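Local coordinates for glycosyl hydrolase, family 31/fibronectin type III domain protein (Clostridium perfringens, PDB 4UAP), which carries a family 32 carbohydrate-binding module, a calcium-containing beta-sandwich that binds N-acetylgalactosamine and is thought to direct its parent glycoside hydrolase toward galacto-configured sugars, at residues F70-R75 with I126-L131; M19-L24 with L53-T58. All blocks are in the same frame, centred on the assembly; numbering follows the deposited sequence.

Contact 1 of 2, residues F70-R75 with I126-L131; sequences FTIYNR and IVITAL. With NGA (2-acetamido-2-deoxy-beta-D-galactopyranose), chain C.
Phe70 and Ile128 reach for each other head-on across the middle of the sandwich, the ring coming from one sheet and the isoleucine from the other. Ile128 CD1 meets the ring obliquely, 3.5 Å from Phe70 CE1. With chi1 at 62°, Phe70 CG sits between its own backbone N and carbonyl carbon, which carries the ring toward the facing strand. Its other flank leans on Ile126, whose CG2 lies 3.9 Å from Phe70 CE2, so the end of the ring rests against both isoleucines, side by side on one strand. Ile72 and Ile128 lie alongside one another, pointing in opposite directions: Ile72 CD1 comes to 4.0 Å from Ile128 CG2, the branch that stands anti to the backbone N.

Past the end of this apolar row, Arg75 stretches out to the sugar with its chain extended. It turns the edge of its guanidinium to the N-acetylgalactosamine: NH1 donates to O3 at 2.9 Å and to O4 at 3.1 Å, while NH2 adds a weak bond to the acetamido O7. O3 thus takes a bent bond from NH1 (138°) and a weak one from NH2.

Segments 70-74 and 126-131 run roughly parallel in facing sheets, 29° apart, their axes 11.2 Å from each other at closest approach. Strand 113-118 pairs beside Phe70 and stacks Tyr116 on its ring, while Phe59 of strand 55-61 and Val90 of strand 87-96 flank Ile128.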
loop_
_atom_site.group_PDB
_atom_site.type_symbol
_atom_site.label_atom_id
_atom_site.label_comp_id
_atom_site.label_asym_id
_atom_site.label_seq_id
_atom_site.Cartn_x
_atom_site.Cartn_y
_atom_site.Cartn_z
ATOM N N PHE A 70 7.617 -4.399 6.684
ATOM C CA PHE A 70 6.485 -3.500 6.562
ATOM C C PHE A 70 5.230 -4.348 6.419
ATOM O O PHE A 70 5.280 -5.502 5.980
ATOM C CB PHE A 70 6.655 -2.477 5.421
ATOM C CG PHE A 70 6.780 -3.064 4.043
ATOM C CD1 PHE A 70 5.651 -3.413 3.315
ATOM C CD2 PHE A 70 8.025 -3.198 3.449
ATOM C CE1 PHE A 70 5.769 -3.919 2.035
ATOM C CE2 PHE A 70 8.150 -3.716 2.165
ATOM C CZ PHE A 70 7.023 -4.068 1.458
ATOM N N THR A 71 4.118 -3.771 6.856
ATOM C CA THR A 71 2.849 -4.463 6.972
ATOM C C THR A 71 1.764 -3.668 6.274
ATOM O O THR A 71 1.519 -2.509 6.619
ATOM C CB THR A 71 2.456 -4.666 8.443
ATOM O OG1 THR A 71 3.436 -5.496 9.087
ATOM C CG2 THR A 71 1.086 -5.313 8.547
ATOM N N ILE A 72 1.130 -4.302 5.292
ATOM C CA ILE A 72 0.043 -3.709 4.534
ATOM C C ILE A 72 -1.275 -4.198 5.131
ATOM O O ILE A 72 -1.482 -5.404 5.274
ATOM C CB ILE A 72 0.131 -4.085 3.033
ATOM C CG1 ILE A 72 1.499 -3.666 2.458
ATOM C CG2 ILE A 72 -1.018 -3.444 2.244
ATOM C CD1 ILE A 72 1.783 -4.198 1.054
ATOM N N TYR A 73 -2.140 -3.260 5.508
ATOM C CA TYR A 73 -3.442 -3.605 6.052
ATOM C C TYR A 73 -4.494 -3.548 4.950
ATOM O O TYR A 73 -4.742 -2.497 4.350
ATOM C CB TYR A 73 -3.808 -2.672 7.205
ATOM C CG TYR A 73 -2.947 -2.872 8.438
ATOM C CD1 TYR A 73 -1.685 -2.281 8.537
ATOM C CD2 TYR A 73 -3.396 -3.657 9.503
ATOM C CE1 TYR A 73 -0.898 -2.465 9.664
ATOM C CE2 TYR A 73 -2.607 -3.855 10.631
ATOM C CZ TYR A 73 -1.371 -3.253 10.709
ATOM O OH TYR A 73 -0.603 -3.439 11.830
ATOM N N ASN A 74 -5.101 -4.700 4.681
ATOM C CA ASN A 74 -6.023 -4.841 3.569
ATOM C C ASN A 74 -7.463 -4.582 3.984
ATOM O O ASN A 74 -7.822 -4.748 5.145
ATOM C CB ASN A 74 -5.899 -6.235 2.960
ATOM C CG ASN A 74 -4.524 -6.478 2.379
ATOM O OD1 ASN A 74 -4.045 -5.690 1.568
ATOM N ND2 ASN A 74 -3.863 -7.545 2.826
ATOM N N ARG A 75 -8.279 -4.172 3.021
ATOM C CA ARG A 75 -9.670 -3.862 3.312
ATOM C C ARG A 75 -10.443 -5.153 3.541
ATOM O O ARG A 75 -10.549 -5.987 2.645
ATOM C CB ARG A 75 -10.309 -3.054 2.181
ATOM C CG ARG A 75 -11.759 -2.679 2.481
ATOM C CD ARG A 75 -12.427 -2.043 1.286
ATOM N NE ARG A 75 -13.809 -1.702 1.596
ATOM C CZ ARG A 75 -14.622 -1.078 0.753
ATOM N NH1 ARG A 75 -14.183 -0.735 -0.454
ATOM N NH2 ARG A 75 -15.865 -0.802 1.119
ATOM N N ILE A 126 11.409 2.569 -0.237
ATOM C CA ILE A 126 10.724 1.329 -0.565
ATOM C C ILE A 126 9.580 1.667 -1.497
ATOM O O ILE A 126 8.808 2.598 -1.249
ATOM C CB ILE A 126 10.222 0.605 0.702
ATOM C CG1 ILE A 126 11.419 -0.007 1.444
ATOM C CG2 ILE A 126 9.211 -0.480 0.343
ATOM C CD1 ILE A 126 11.059 -0.731 2.708
ATOM N N VAL A 127 9.500 0.945 -2.603
ATOM C CA VAL A 127 8.442 1.196 -3.564
ATOM C C VAL A 127 7.552 -0.018 -3.604
ATOM O O VAL A 127 8.021 -1.121 -3.881
ATOM C CB VAL A 127 8.984 1.493 -4.966
ATOM C CG1 VAL A 127 7.820 1.765 -5.925
ATOM C CG2 VAL A 127 9.960 2.682 -4.926
ATOM N N ILE A 128 6.282 0.191 -3.286
ATOM C CA ILE A 128 5.291 -0.888 -3.232
ATOM C C ILE A 128 4.310 -0.725 -4.373
ATOM O O ILE A 128 3.702 0.328 -4.523
ATOM C CB ILE A 128 4.520 -0.888 -1.903
ATOM C CG1 ILE A 128 5.503 -1.027 -0.734
ATOM C CG2 ILE A 128 3.450 -2.014 -1.894
ATOM C CD1 ILE A 128 4.891 -0.829 0.623
ATOM N N THR A 129 4.152 -1.759 -5.186
ATOM C CA THR A 129 3.260 -1.653 -6.324
ATOM C C THR A 129 2.112 -2.643 -6.211
ATOM O O THR A 129 2.330 -3.853 -6.203
ATOM C CB THR A 129 4.003 -1.885 -7.652
ATOM O OG1 THR A 129 5.150 -1.029 -7.706
ATOM C CG2 THR A 129 3.093 -1.548 -8.818
ATOM N N ALA A 130 0.897 -2.114 -6.105
ATOM C CA ALA A 130 -0.309 -2.926 -6.201
ATOM C C ALA A 130 -0.517 -3.350 -7.660
ATOM O O ALA A 130 -0.610 -2.507 -8.550
ATOM C CB ALA A 130 -1.512 -2.152 -5.675
ATOM N N LEU A 131 -0.572 -4.659 -7.894
ATOM C CA LEU A 131 -0.624 -5.201 -9.250
ATOM C C LEU A 131 -2.029 -5.641 -9.624
ATOM O O LEU A 131 -2.419 -5.568 -10.784
ATOM C CB LEU A 131 0.329 -6.391 -9.398
ATOM C CG LEU A 131 1.789 -6.108 -9.071
ATOM C CD1 LEU A 131 2.577 -7.413 -9.065
ATOM C CD2 LEU A 131 2.346 -5.126 -10.089
HETATM C C1 NGA C . -17.976 0.547 -4.185
HETATM C C2 NGA C . -17.555 0.410 -2.725
HETATM C C3 NGA C . -16.582 1.515 -2.370
HETATM C C4 NGA C . -15.446 1.511 -3.385
HETATM C C5 NGA C . -16.032 1.789 -4.770
HETATM C C6 NGA C . -15.043 1.804 -5.928
HETATM C C7 NGA C . -18.992 -0.508 -0.943
HETATM C C8 NGA C . -20.206 -0.275 -0.090
HETATM N N2 NGA C . -18.713 0.456 -1.830
HETATM O O1 NGA C . -18.542 -0.678 -4.586
HETATM O O3 NGA C . -16.140 1.285 -1.054
HETATM O O4 NGA C . -14.828 0.243 -3.364
HETATM O O5 NGA C . -16.924 0.765 -5.095
HETATM O O6 NGA C . -15.748 1.944 -7.158
HETATM O O7 NGA C . -18.320 -1.540 -0.801
#

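Contact 2 of 2, residues M19-L24 with L53-T58; sequences MGLDKL and LPFEMT. With CA (calcium ion), chain D.
Leu21 and Leu24 are the two side chains of the 19-24 loop that meet the 53-58 segment. At the start of the loop Met19 packs on Arg36 and Trp41, and Gly20 leads into a short 3-10 turn, its O accepting from Lys23 N at 3.0 Å. Leu21 opens that turn. Its CD2 comes up to the edge of the Phe55 ring, near the ring plane and 4.1 Å from CZ, the two side chains crossing at a slant. Phe55 has CG anti to the backbone N (chi1 -178°), which carries the ring toward the loop and presents that edge to the leucine. The same methyl lies 4.4 Å from Met57 CG.

Lys23 serves the metal instead: its backbone O binds the calcium ion at 2.3 Å. Its NZ is hydrogen-bonded to the carbonyls of Gly18 and Ser34, which ties the lysine back to its own loop. Leu24 closes the turn, its N bonded to Leu21 O, and meets Met57 nearly at a right angle: CD1 rests 3.6 Å from SD, where the methionine bends at chi3 (-78°). Met37 touches both leucines and Phe55.

The turn therefore has two roles, with leucines packed on the sandwich strand and a carbonyl given to the metal. Asp26, Thr28, Ser35, Asn143 and Glu144 complete the site, a structural calcium bound by a loop region and the start of strand 141-149 at the side of the beta-sandwich, as in other family 32 carbohydrate-binding modules.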
loop_
_atom_site.group_PDB
_atom_site.type_symbol
_atom_site.label_atom_id
_atom_site.label_comp_id
_atom_site.label_asym_id
_atom_site.label_seq_id
_atom_site.Cartn_x
_atom_site.Cartn_y
_atom_site.Cartn_z
ATOM N N MET A 19 -9.308 10.340 -0.114
ATOM C CA MET A 19 -8.806 8.996 0.156
ATOM C C MET A 19 -7.439 8.830 -0.504
ATOM O O MET A 19 -7.185 7.849 -1.203
ATOM C CB MET A 19 -9.802 7.936 -0.355
ATOM C CG MET A 19 -11.252 8.185 0.102
ATOM S SD MET A 19 -12.451 6.885 -0.348
ATOM C CE MET A 19 -11.999 5.618 0.814
ATOM N N GLY A 20 -6.559 9.804 -0.280
ATOM C CA GLY A 20 -5.271 9.836 -0.953
ATOM C C GLY A 20 -4.143 9.138 -0.208
ATOM O O GLY A 20 -4.375 8.397 0.743
ATOM N N LEU A 21 -2.916 9.392 -0.654
ATOM C CA LEU A 21 -1.719 8.725 -0.136
ATOM C C LEU A 21 -1.545 8.872 1.372
ATOM O O LEU A 21 -1.020 7.984 2.028
ATOM C CB LEU A 21 -0.473 9.273 -0.849
ATOM C CG LEU A 21 -0.397 8.975 -2.351
ATOM C CD1 LEU A 21 0.767 9.724 -3.012
ATOM C CD2 LEU A 21 -0.272 7.491 -2.574
ATOM N N ASP A 22 -1.975 10.009 1.907
ATOM C CA ASP A 22 -1.847 10.298 3.327
ATOM C C ASP A 22 -2.565 9.267 4.190
ATOM O O ASP A 22 -2.159 9.007 5.327
ATOM C CB ASP A 22 -2.383 11.703 3.627
ATOM C CG ASP A 22 -3.841 11.866 3.222
ATOM O OD1 ASP A 22 -4.132 11.837 2.006
ATOM O OD2 ASP A 22 -4.700 12.022 4.116
ATOM N N LYS A 23 -3.615 8.659 3.641
ATOM C CA LYS A 23 -4.392 7.658 4.385
ATOM C C LYS A 23 -3.635 6.335 4.544
ATOM O O LYS A 23 -4.074 5.445 5.270
ATOM C CB LYS A 23 -5.745 7.419 3.699
ATOM C CG LYS A 23 -6.686 8.639 3.728
ATOM C CD LYS A 23 -7.030 9.023 5.171
ATOM C CE LYS A 23 -7.940 10.256 5.246
ATOM N NZ LYS A 23 -9.369 9.927 4.978
ATOM N N LEU A 24 -2.506 6.198 3.857
ATOM C CA LEU A 24 -1.668 5.012 4.032
ATOM C C LEU A 24 -0.858 5.100 5.319
ATOM O O LEU A 24 -0.424 4.083 5.856
ATOM C CB LEU A 24 -0.708 4.825 2.846
ATOM C CG LEU A 24 -1.311 4.520 1.475
ATOM C CD1 LEU A 24 -0.223 4.586 0.376
ATOM C CD2 LEU A 24 -2.017 3.156 1.478
ATOM N N LEU A 53 -4.522 0.075 -12.136
ATOM C CA LEU A 53 -3.392 -0.704 -11.658
ATOM C C LEU A 53 -2.534 -1.014 -12.881
ATOM O O LEU A 53 -3.054 -1.082 -13.986
ATOM C CB LEU A 53 -3.861 -1.978 -10.966
ATOM C CG LEU A 53 -4.799 -1.726 -9.784
ATOM C CD1 LEU A 53 -5.198 -3.040 -9.125
ATOM C CD2 LEU A 53 -4.112 -0.797 -8.781
ATOM N N PRO A 54 -1.220 -1.199 -12.696
ATOM C CA PRO A 54 -0.514 -1.194 -11.409
ATOM C C PRO A 54 -0.411 0.201 -10.797
ATOM O O PRO A 54 -0.271 1.193 -11.514
ATOM C CB PRO A 54 0.877 -1.730 -11.774
ATOM C CG PRO A 54 1.067 -1.289 -13.207
ATOM C CD PRO A 54 -0.305 -1.440 -13.830
ATOM N N PHE A 55 -0.478 0.274 -9.475
ATOM C CA PHE A 55 -0.348 1.556 -8.792
ATOM C C PHE A 55 0.868 1.540 -7.866
ATOM O O PHE A 55 0.973 0.713 -6.963
ATOM C CB PHE A 55 -1.619 1.900 -8.001
ATOM C CG PHE A 55 -1.548 3.235 -7.327
ATOM C CD1 PHE A 55 -1.611 4.401 -8.080
ATOM C CD2 PHE A 55 -1.401 3.330 -5.949
ATOM C CE1 PHE A 55 -1.531 5.640 -7.477
ATOM C CE2 PHE A 55 -1.310 4.571 -5.333
ATOM C CZ PHE A 55 -1.376 5.731 -6.099
ATOM N N GLU A 56 1.774 2.475 -8.101
ATOM C CA GLU A 56 3.053 2.527 -7.416
ATOM C C GLU A 56 3.025 3.529 -6.268
ATOM O O GLU A 56 2.649 4.690 -6.449
ATOM C CB GLU A 56 4.140 2.890 -8.429
ATOM C CG GLU A 56 5.548 2.925 -7.914
ATOM C CD GLU A 56 6.510 3.414 -8.992
ATOM O OE1 GLU A 56 6.705 4.646 -9.102
ATOM O OE2 GLU A 56 7.031 2.568 -9.749
ATOM N N MET A 57 3.420 3.063 -5.088
ATOM C CA MET A 57 3.463 3.879 -3.881
ATOM C C MET A 57 4.912 3.929 -3.382
ATOM O O MET A 57 5.513 2.887 -3.113
ATOM C CB MET A 57 2.541 3.299 -2.800
ATOM C CG MET A 57 1.037 3.342 -3.127
ATOM S SD MET A 57 0.037 2.103 -2.225
ATOM C CE MET A 57 0.395 0.629 -3.178
ATOM N N THR A 58 5.468 5.131 -3.277
ATOM C CA THR A 58 6.866 5.292 -2.887
ATOM C C THR A 58 6.983 5.804 -1.458
ATOM O O THR A 58 6.353 6.798 -1.096
ATOM C CB THR A 58 7.597 6.254 -3.827
ATOM O OG1 THR A 58 7.563 5.717 -5.155
ATOM C CG2 THR A 58 9.061 6.456 -3.379
HETATM CA CA CA D . -5.148 4.605 7.094
#

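The centres of contacts 1 and 2 lie 9 Å apart, and they meet inside one antiparallel sheet, where strands 55-61 and 125-133 are neighbours. Backbone pairs join them: Ile128 O to Met57 N at 2.8 Å and Ala130 O to Phe55 N at 2.9 Å, both probable hydrogen bonds. Both segments of contact 2 precede those of contact 1 in the sequence, and strand 55-61 runs on to strand 64-74 in the second sheet. Contact 1 thus joins the two sheets, while contact 2 lays the calcium loop against one of them. Arg75 continues from the end of strand 64-74 and Lys23 sits in the calcium loop, so both sites border the same sandwich.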